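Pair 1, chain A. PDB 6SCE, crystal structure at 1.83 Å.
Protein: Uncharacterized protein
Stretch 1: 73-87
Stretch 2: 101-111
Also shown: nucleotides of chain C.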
# COMPACT_ATOMS: atom_id res chain seq x y z
N LEU A 73 13.21 -11.46 22.12
CA LEU A 73 14.59 -11.91 21.92
C LEU A 73 15.25 -12.32 23.25
O LEU A 73 16.26 -11.75 23.69
CB LEU A 73 15.40 -10.81 21.23
CG LEU A 73 14.81 -10.34 19.90
CD1 LEU A 73 15.66 -9.22 19.31
CD2 LEU A 73 14.69 -11.49 18.91
N GLU A 74 14.68 -13.35 23.88
CA GLU A 74 15.19 -13.90 25.15
C GLU A 74 14.93 -15.40 25.13
O GLU A 74 14.23 -15.91 24.26
CB GLU A 74 14.48 -13.25 26.34
CG GLU A 74 14.72 -11.75 26.41
CD GLU A 74 14.23 -11.07 27.67
OE1 GLU A 74 13.50 -11.72 28.46
OE2 GLU A 74 14.58 -9.88 27.87
N GLU A 75 15.51 -16.12 26.08
CA GLU A 75 15.29 -17.55 26.15
C GLU A 75 13.81 -17.86 26.47
O GLU A 75 13.14 -17.10 27.15
CB GLU A 75 16.23 -18.23 27.18
CG GLU A 75 16.16 -17.72 28.60
CD GLU A 75 17.12 -16.56 28.88
OE1 GLU A 75 16.87 -15.44 28.37
OE2 GLU A 75 18.11 -16.77 29.62
N ALA A 76 13.32 -18.97 25.93
CA ALA A 76 11.97 -19.43 26.27
C ALA A 76 11.94 -19.94 27.70
O ALA A 76 12.93 -20.45 28.19
CB ALA A 76 11.55 -20.55 25.32
N GLU A 77 10.80 -19.78 28.36
CA GLU A 77 10.56 -20.39 29.67
C GLU A 77 9.94 -21.78 29.51
O GLU A 77 10.29 -22.73 30.23
CB GLU A 77 9.65 -19.49 30.53
CG GLU A 77 10.16 -18.06 30.67
CD GLU A 77 9.09 -17.10 31.18
OE1 GLU A 77 8.42 -17.44 32.18
OE2 GLU A 77 8.92 -16.01 30.59
N ALA A 78 9.05 -21.94 28.53
CA ALA A 78 8.43 -23.23 28.27
C ALA A 78 9.32 -24.18 27.47
O ALA A 78 10.20 -23.76 26.71
CB ALA A 78 7.11 -23.03 27.54
N ARG A 79 9.07 -25.48 27.64
CA ARG A 79 9.77 -26.53 26.90
C ARG A 79 9.53 -26.48 25.39
O ARG A 79 10.41 -26.82 24.61
CB ARG A 79 9.33 -27.90 27.45
CG ARG A 79 10.01 -29.14 26.86
CD ARG A 79 9.53 -30.40 27.58
N GLU A 80 8.32 -26.08 24.97
CA GLU A 80 7.98 -26.10 23.55
C GLU A 80 7.24 -24.80 23.18
O GLU A 80 6.23 -24.47 23.79
CB GLU A 80 7.11 -27.31 23.18
CG GLU A 80 7.80 -28.67 23.29
CD GLU A 80 9.10 -28.83 22.49
OE1 GLU A 80 9.24 -28.27 21.38
OE2 GLU A 80 10.00 -29.54 22.99
N VAL A 81 7.80 -24.04 22.26
CA VAL A 81 7.14 -22.81 21.81
C VAL A 81 6.87 -22.94 20.32
O VAL A 81 7.63 -23.58 19.58
CB VAL A 81 7.92 -21.52 22.14
CG1 VAL A 81 8.03 -21.30 23.65
CG2 VAL A 81 9.29 -21.48 21.50
N TRP A 82 5.76 -22.34 19.90
CA TRP A 82 5.40 -22.23 18.50
C TRP A 82 5.43 -20.75 18.18
O TRP A 82 4.75 -19.97 18.83
CB TRP A 82 4.00 -22.78 18.24
CG TRP A 82 3.94 -24.26 18.41
CD1 TRP A 82 4.09 -24.94 19.58
CD2 TRP A 82 3.68 -25.22 17.41
NE1 TRP A 82 3.95 -26.29 19.34
CE2 TRP A 82 3.72 -26.48 18.01
CE3 TRP A 82 3.42 -25.13 16.04
CZ2 TRP A 82 3.50 -27.64 17.30
CZ3 TRP A 82 3.21 -26.29 15.34
CH2 TRP A 82 3.24 -27.53 15.98
N VAL A 83 6.25 -20.38 17.20
CA VAL A 83 6.49 -18.97 16.94
C VAL A 83 5.95 -18.58 15.56
O VAL A 83 6.46 -19.07 14.57
CB VAL A 83 7.99 -18.65 17.01
CG1 VAL A 83 8.24 -17.17 16.92
CG2 VAL A 83 8.58 -19.19 18.29
N ASN A 84 4.95 -17.69 15.54
CA ASN A 84 4.33 -17.23 14.29
C ASN A 84 4.96 -15.91 13.89
O ASN A 84 4.82 -14.95 14.62
CB ASN A 84 2.81 -17.12 14.48
CG ASN A 84 2.05 -16.71 13.21
OD1 ASN A 84 2.64 -16.45 12.17
ND2 ASN A 84 0.71 -16.61 13.34
N LEU A 85 5.63 -15.86 12.73
CA LEU A 85 6.33 -14.64 12.26
C LEU A 85 5.61 -13.82 11.20
O LEU A 85 6.17 -12.86 10.66
CB LEU A 85 7.69 -15.02 11.71
CG LEU A 85 8.60 -15.81 12.65
CD1 LEU A 85 9.94 -16.06 11.99
CD2 LEU A 85 8.72 -15.14 13.98
N THR A 86 4.35 -14.16 10.92
CA THR A 86 3.59 -13.46 9.89
C THR A 86 3.24 -12.02 10.26
O THR A 86 3.23 -11.14 9.41
CB THR A 86 2.33 -14.29 9.54
OG1 THR A 86 2.76 -15.44 8.79
CG2 THR A 86 1.34 -13.52 8.66
N GLY A 87 2.96 -11.79 11.54
CA GLY A 87 2.47 -10.54 11.99
C GLY A 87 3.46 -9.39 11.90
O GLY A 87 4.69 -9.54 12.08
N ARG A 101 15.51 -19.96 15.81
CA ARG A 101 16.00 -21.21 15.26
C ARG A 101 16.84 -21.88 16.35
O ARG A 101 18.07 -21.79 16.36
CB ARG A 101 16.79 -20.98 13.98
CG ARG A 101 15.88 -20.67 12.79
CD ARG A 101 16.63 -20.47 11.47
NE ARG A 101 17.51 -19.32 11.53
CZ ARG A 101 18.13 -18.79 10.48
NH1 ARG A 101 17.96 -19.31 9.27
NH2 ARG A 101 18.92 -17.74 10.63
N ARG A 102 16.15 -22.50 17.28
CA ARG A 102 16.79 -23.12 18.43
C ARG A 102 15.98 -24.33 18.89
O ARG A 102 14.81 -24.47 18.51
CB ARG A 102 16.89 -22.12 19.57
CG ARG A 102 15.55 -21.57 20.03
CD ARG A 102 15.70 -20.69 21.26
NE ARG A 102 16.62 -19.61 20.96
CZ ARG A 102 17.22 -18.84 21.86
NH1 ARG A 102 16.99 -18.98 23.16
NH2 ARG A 102 18.07 -17.90 21.43
N PRO A 103 16.59 -25.21 19.71
CA PRO A 103 15.83 -26.33 20.24
C PRO A 103 14.69 -25.85 21.10
O PRO A 103 14.78 -24.80 21.78
CB PRO A 103 16.87 -27.12 21.07
CG PRO A 103 18.18 -26.74 20.48
CD PRO A 103 18.02 -25.30 20.07
N GLY A 104 13.60 -26.61 21.07
CA GLY A 104 12.42 -26.29 21.85
C GLY A 104 11.48 -25.31 21.12
O GLY A 104 10.50 -24.84 21.72
N ALA A 105 11.74 -25.04 19.84
CA ALA A 105 10.97 -24.02 19.08
C ALA A 105 10.55 -24.53 17.74
O ALA A 105 11.29 -25.22 17.07
CB ALA A 105 11.78 -22.75 18.91
N ARG A 106 9.31 -24.24 17.36
CA ARG A 106 8.84 -24.49 16.00
C ARG A 106 8.51 -23.09 15.47
O ARG A 106 7.79 -22.36 16.12
CB ARG A 106 7.62 -25.39 15.97
CG ARG A 106 7.92 -26.87 16.30
CD ARG A 106 6.69 -27.76 16.25
NE ARG A 106 6.98 -29.16 16.63
CZ ARG A 106 7.12 -29.61 17.88
NH1 ARG A 106 6.98 -28.81 18.94
NH2 ARG A 106 7.41 -30.89 18.09
N VAL A 107 9.03 -22.75 14.31
CA VAL A 107 8.85 -21.40 13.76
C VAL A 107 8.10 -21.53 12.44
O VAL A 107 8.43 -22.37 11.61
CB VAL A 107 10.20 -20.72 13.53
CG1 VAL A 107 10.01 -19.30 13.01
CG2 VAL A 107 11.00 -20.70 14.83
N PHE A 108 7.09 -20.68 12.26
CA PHE A 108 6.27 -20.78 11.07
C PHE A 108 5.66 -19.43 10.68
O PHE A 108 5.75 -18.46 11.41
CB PHE A 108 5.19 -21.85 11.26
CG PHE A 108 4.07 -21.46 12.19
CD1 PHE A 108 4.24 -21.47 13.56
CD2 PHE A 108 2.82 -21.17 11.69
CE1 PHE A 108 3.22 -21.14 14.42
CE2 PHE A 108 1.77 -20.85 12.53
CZ PHE A 108 1.97 -20.85 13.91
N LEU A 109 5.08 -19.42 9.49
CA LEU A 109 4.34 -18.27 8.92
C LEU A 109 3.01 -18.82 8.47
O LEU A 109 2.90 -20.02 8.19
CB LEU A 109 5.01 -17.81 7.63
CG LEU A 109 6.47 -17.50 7.59
CD1 LEU A 109 6.92 -17.10 6.21
CD2 LEU A 109 6.68 -16.36 8.60
N VAL A 110 2.02 -17.95 8.32
CA VAL A 110 0.77 -18.30 7.64
C VAL A 110 0.65 -17.38 6.44
O VAL A 110 0.80 -16.15 6.54
CB VAL A 110 -0.46 -18.24 8.56
CG1 VAL A 110 -0.33 -19.30 9.63
CG2 VAL A 110 -0.65 -16.87 9.24
N GLU A 111 0.44 -17.97 5.27
CA GLU A 111 0.56 -17.27 4.01
C GLU A 111 -0.74 -17.43 3.23
O GLU A 111 -1.08 -18.53 2.79
CB GLU A 111 1.79 -17.86 3.31
CG GLU A 111 1.84 -17.72 1.81
CD GLU A 111 1.55 -16.32 1.33
OE1 GLU A 111 2.15 -15.34 1.92
OE2 GLU A 111 0.74 -16.26 0.35
P A C 2 -0.31 -7.32 10.00
OP1 A C 2 -1.57 -6.53 9.94
OP2 A C 2 0.04 -8.18 11.19
O5' A C 2 -0.29 -8.27 8.71
C5' A C 2 0.70 -9.32 8.63
C4' A C 2 0.50 -10.11 7.37
O4' A C 2 -0.77 -10.82 7.47
C3' A C 2 0.45 -9.31 6.08
O3' A C 2 1.15 -9.97 5.03
C2' A C 2 -1.04 -9.28 5.74
O2' A C 2 -1.28 -9.19 4.35
C1' A C 2 -1.49 -10.63 6.28
N9 A C 2 -2.91 -10.75 6.54
C8 A C 2 -3.82 -9.73 6.73
N7 A C 2 -5.04 -10.17 6.88
C5 A C 2 -4.94 -11.55 6.75
C6 A C 2 -5.90 -12.58 6.79
N6 A C 2 -7.21 -12.36 6.90
N1 A C 2 -5.45 -13.85 6.67
C2 A C 2 -4.14 -14.04 6.46
N3 A C 2 -3.15 -13.15 6.39
C4 A C 2 -3.63 -11.91 6.54
O HOH W 1 14.83 -20.69 24.50
O HOH W 2 11.23 -23.77 24.18

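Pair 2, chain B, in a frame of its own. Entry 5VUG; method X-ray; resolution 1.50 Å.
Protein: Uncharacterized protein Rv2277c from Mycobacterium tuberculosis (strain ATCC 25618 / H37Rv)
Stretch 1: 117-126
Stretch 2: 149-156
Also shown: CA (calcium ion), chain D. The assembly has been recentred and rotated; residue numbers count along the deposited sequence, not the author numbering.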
# COMPACT_ATOMS: atom_id res chain seq x y z
N PRO B 117 9.65 26.44 -28.62
CA PRO B 117 9.49 27.89 -28.56
C PRO B 117 9.87 28.42 -27.19
O PRO B 117 9.94 27.66 -26.21
CB PRO B 117 7.99 28.09 -28.84
CG PRO B 117 7.37 26.81 -28.44
CD PRO B 117 8.37 25.74 -28.76
N PRO B 118 10.13 29.73 -27.07
CA PRO B 118 10.73 30.27 -25.84
C PRO B 118 9.81 30.19 -24.64
O PRO B 118 10.30 30.24 -23.50
CB PRO B 118 11.04 31.73 -26.20
CG PRO B 118 10.11 32.03 -27.35
CD PRO B 118 10.02 30.76 -28.13
N ASP B 119 8.50 30.06 -24.85
CA ASP B 119 7.55 29.96 -23.75
C ASP B 119 7.40 28.54 -23.22
O ASP B 119 6.71 28.35 -22.22
CB ASP B 119 6.18 30.36 -24.27
CG ASP B 119 5.77 29.51 -25.44
OD1 ASP B 119 6.26 29.77 -26.56
OD2 ASP B 119 5.00 28.55 -25.24
N MSE B 120 7.96 27.54 -23.88
CA MSE B 120 7.57 26.19 -23.50
C MSE B 120 8.37 25.55 -22.38
O MSE B 120 9.60 25.47 -22.41
CB MSE B 120 7.48 25.23 -24.67
CG MSE B 120 6.75 23.94 -24.28
SE MSE B 120 6.59 22.96 -25.80
CE MSE B 120 5.25 24.05 -26.65
N THR B 121 7.62 25.08 -21.38
CA THR B 121 8.23 24.42 -20.24
C THR B 121 8.71 23.05 -20.68
O THR B 121 7.99 22.30 -21.35
CB THR B 121 7.19 24.28 -19.12
OG1 THR B 121 6.65 25.58 -18.81
CG2 THR B 121 7.84 23.69 -17.87
N LEU B 122 9.95 22.73 -20.30
CA LEU B 122 10.56 21.44 -20.59
C LEU B 122 10.66 20.66 -19.28
O LEU B 122 11.13 21.18 -18.27
CB LEU B 122 11.97 21.64 -21.14
CG LEU B 122 12.10 22.62 -22.31
CD1 LEU B 122 13.54 22.73 -22.76
CD2 LEU B 122 11.19 22.19 -23.46
N PHE B 123 10.22 19.41 -19.31
CA PHE B 123 10.41 18.48 -18.21
C PHE B 123 11.44 17.47 -18.67
O PHE B 123 11.22 16.77 -19.66
CB PHE B 123 9.08 17.81 -17.85
CG PHE B 123 8.04 18.79 -17.39
CD1 PHE B 123 7.95 19.16 -16.05
CD2 PHE B 123 7.20 19.41 -18.31
CE1 PHE B 123 7.00 20.08 -15.62
CE2 PHE B 123 6.26 20.34 -17.89
CZ PHE B 123 6.16 20.68 -16.55
N LEU B 124 12.58 17.44 -17.98
CA LEU B 124 13.72 16.64 -18.41
C LEU B 124 13.86 15.48 -17.44
O LEU B 124 14.23 15.67 -16.27
CB LEU B 124 14.99 17.49 -18.40
CG LEU B 124 14.91 18.74 -19.27
CD1 LEU B 124 16.25 19.50 -19.25
CD2 LEU B 124 14.50 18.40 -20.70
N ASP B 125 13.55 14.27 -17.92
CA ASP B 125 13.58 13.07 -17.09
C ASP B 125 14.98 12.46 -17.19
O ASP B 125 15.40 12.02 -18.26
CB ASP B 125 12.52 12.08 -17.57
CG ASP B 125 12.47 10.81 -16.72
OD1 ASP B 125 12.96 10.83 -15.56
OD2 ASP B 125 11.94 9.79 -17.21
N LEU B 126 15.70 12.47 -16.07
CA LEU B 126 17.08 12.00 -16.04
C LEU B 126 17.18 10.62 -15.39
O LEU B 126 16.62 10.40 -14.32
CB LEU B 126 17.96 12.99 -15.28
CG LEU B 126 18.59 14.17 -16.03
CD1 LEU B 126 17.59 15.03 -16.77
CD2 LEU B 126 19.41 15.02 -15.06
N GLY B 149 15.68 28.43 -16.86
CA GLY B 149 14.50 29.06 -16.31
C GLY B 149 13.19 28.47 -16.77
O GLY B 149 12.16 28.75 -16.15
N ARG B 150 13.20 27.66 -17.83
CA ARG B 150 11.97 27.03 -18.32
C ARG B 150 12.06 25.51 -18.28
O ARG B 150 11.22 24.84 -18.88
CB ARG B 150 11.59 27.53 -19.72
CG ARG B 150 12.56 27.14 -20.83
CD ARG B 150 12.06 27.74 -22.14
NE ARG B 150 12.98 27.58 -23.26
CZ ARG B 150 12.80 26.70 -24.25
NH1 ARG B 150 11.75 25.89 -24.25
NH2 ARG B 150 13.68 26.62 -25.24
N SER B 151 13.03 24.95 -17.56
CA SER B 151 13.24 23.51 -17.51
C SER B 151 13.09 22.99 -16.09
O SER B 151 13.57 23.62 -15.13
CB SER B 151 14.62 23.14 -18.07
OG SER B 151 14.76 23.58 -19.42
N ILE B 152 12.44 21.83 -15.96
CA ILE B 152 12.20 21.16 -14.68
C ILE B 152 12.86 19.79 -14.75
O ILE B 152 12.51 18.99 -15.62
CB ILE B 152 10.70 21.01 -14.40
CG1 ILE B 152 9.99 22.38 -14.40
CG2 ILE B 152 10.45 20.25 -13.08
CD1 ILE B 152 10.44 23.32 -13.30
N VAL B 153 13.80 19.52 -13.85
CA VAL B 153 14.48 18.23 -13.82
C VAL B 153 13.65 17.25 -13.00
O VAL B 153 13.30 17.54 -11.85
CB VAL B 153 15.90 18.36 -13.25
CG1 VAL B 153 16.53 16.98 -13.12
CG2 VAL B 153 16.73 19.28 -14.17
N TYR B 154 13.37 16.08 -13.58
CA TYR B 154 12.62 15.02 -12.94
C TYR B 154 13.46 13.74 -12.89
O TYR B 154 14.27 13.49 -13.78
CB TYR B 154 11.30 14.70 -13.70
CG TYR B 154 10.51 13.64 -12.97
CD1 TYR B 154 9.72 13.98 -11.87
CD2 TYR B 154 10.58 12.30 -13.34
CE1 TYR B 154 9.04 13.02 -11.16
CE2 TYR B 154 9.90 11.32 -12.63
CZ TYR B 154 9.12 11.69 -11.55
OH TYR B 154 8.44 10.72 -10.84
N SER B 155 13.24 12.93 -11.85
CA SER B 155 13.74 11.56 -11.82
C SER B 155 12.89 10.73 -10.88
O SER B 155 12.38 11.24 -9.87
CB SER B 155 15.22 11.49 -11.38
OG SER B 155 15.71 10.16 -11.40
N THR B 156 12.76 9.43 -11.18
CA THR B 156 12.21 8.52 -10.17
C THR B 156 13.20 8.24 -9.04
O THR B 156 12.79 7.69 -8.01
CB THR B 156 11.81 7.17 -10.80
OG1 THR B 156 12.97 6.56 -11.38
CG2 THR B 156 10.72 7.35 -11.88
CA CA D . 5.35 28.03 -20.38
O HOH W 3 3.77 28.69 -22.15
O HOH W 4 4.82 25.85 -21.16
O HOH W 5 13.46 8.82 -13.95

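Both pairs set two parallel strands side by side, their axes approaching to 4.7 Å in pair 1 and 4.6 Å in pair 2 and crossing at -21° in each; fourteen central residues superpose with an RMSD of 0.6 Å. The backbone ladder is the same. In pair 1, Val81(A) N donates to Gly104(A) O at 2.9 Å, Arg106(A) N to Val81(A) O at 2.9 Å, Val83(A) N to Arg106(A) O at 2.7 Å, Phe108(A) N to Val83(A) O at 2.9 Å and Leu85(A) N to Phe108(A) O at 2.9 Å. The matched five in pair 2 begin with Leu122(B) N to Arg150(B) O at 2.8 Å and end with Leu126(B) N to Tyr154(B) O at 2.9 Å. The same ladder and register carry different side chains in the two pairs.

On one face, Val81(A) packs on Ala105(A), CG2 to CB at 3.8 Å, where pair 2 has Leu122(B) and Ser151(B), CD1 to OG at 3.7 Å. A longer side chain on one strand thus meets a small residue on the other in both. Next come Val83(A) and Val107(A), CB to CG2 at 4.2 Å, matching Leu124(B) and Val153(B); Leu124(B) reaches back instead, its CD1 4.2 Å from Ser151(B) CB. Leucine follows in both: Leu85(A) CD1 lies 3.4 Å from Val107(A) CG1, and Leu126(B) CD2 lies 4.0 Å from Val153(B) CG1.

On the other face each rung holds one aromatic, opposite Arg106(A) or Ile152(B) in the first and Asn84(A) or Asp125(B) in the second. Arg106(A) lays its CD over the six-membered ring of Trp82(A), 3.5 Å from the centroid, while its NH1 forms a salt bridge with Glu80(A) OE1 at 3.4 Å. At the positions of Trp82(A) and Arg106(A), pair 2 has an apolar contact, Phe123(B) CD1 to Ile152(B) CB at 3.7 Å; Thr121(B), which matches Glu80(A), adds CG2 to Ile152(B) CG1 at 4.3 Å. Further along, Asn84(A) and Asp125(B) share the t rotamer, yet their aromatic partners differ: Asn84(A) CB sits off-centre over the Phe108(A) ring, 4.3 Å from its centroid, whereas Asp125(B) OD1 meets the edge of Tyr154(B), 3.6 Å from CD2.

At the start of the ladder the two pairs differ in backbone angles and in side chain. Gly104(A), at phi/psi 86/9, takes a backbone conformation that calls for glycine, and an ideal CB would lie only 3.0 Å from Arg79(A) O. Its match, Arg150(B), has phi -119° and sends the end of its side chain to the other stretch, where NH1 donates to Met120(B) O, in the turn before the strand, at 2.9 Å and Leu122(B) CD1 covers one guanidinium face.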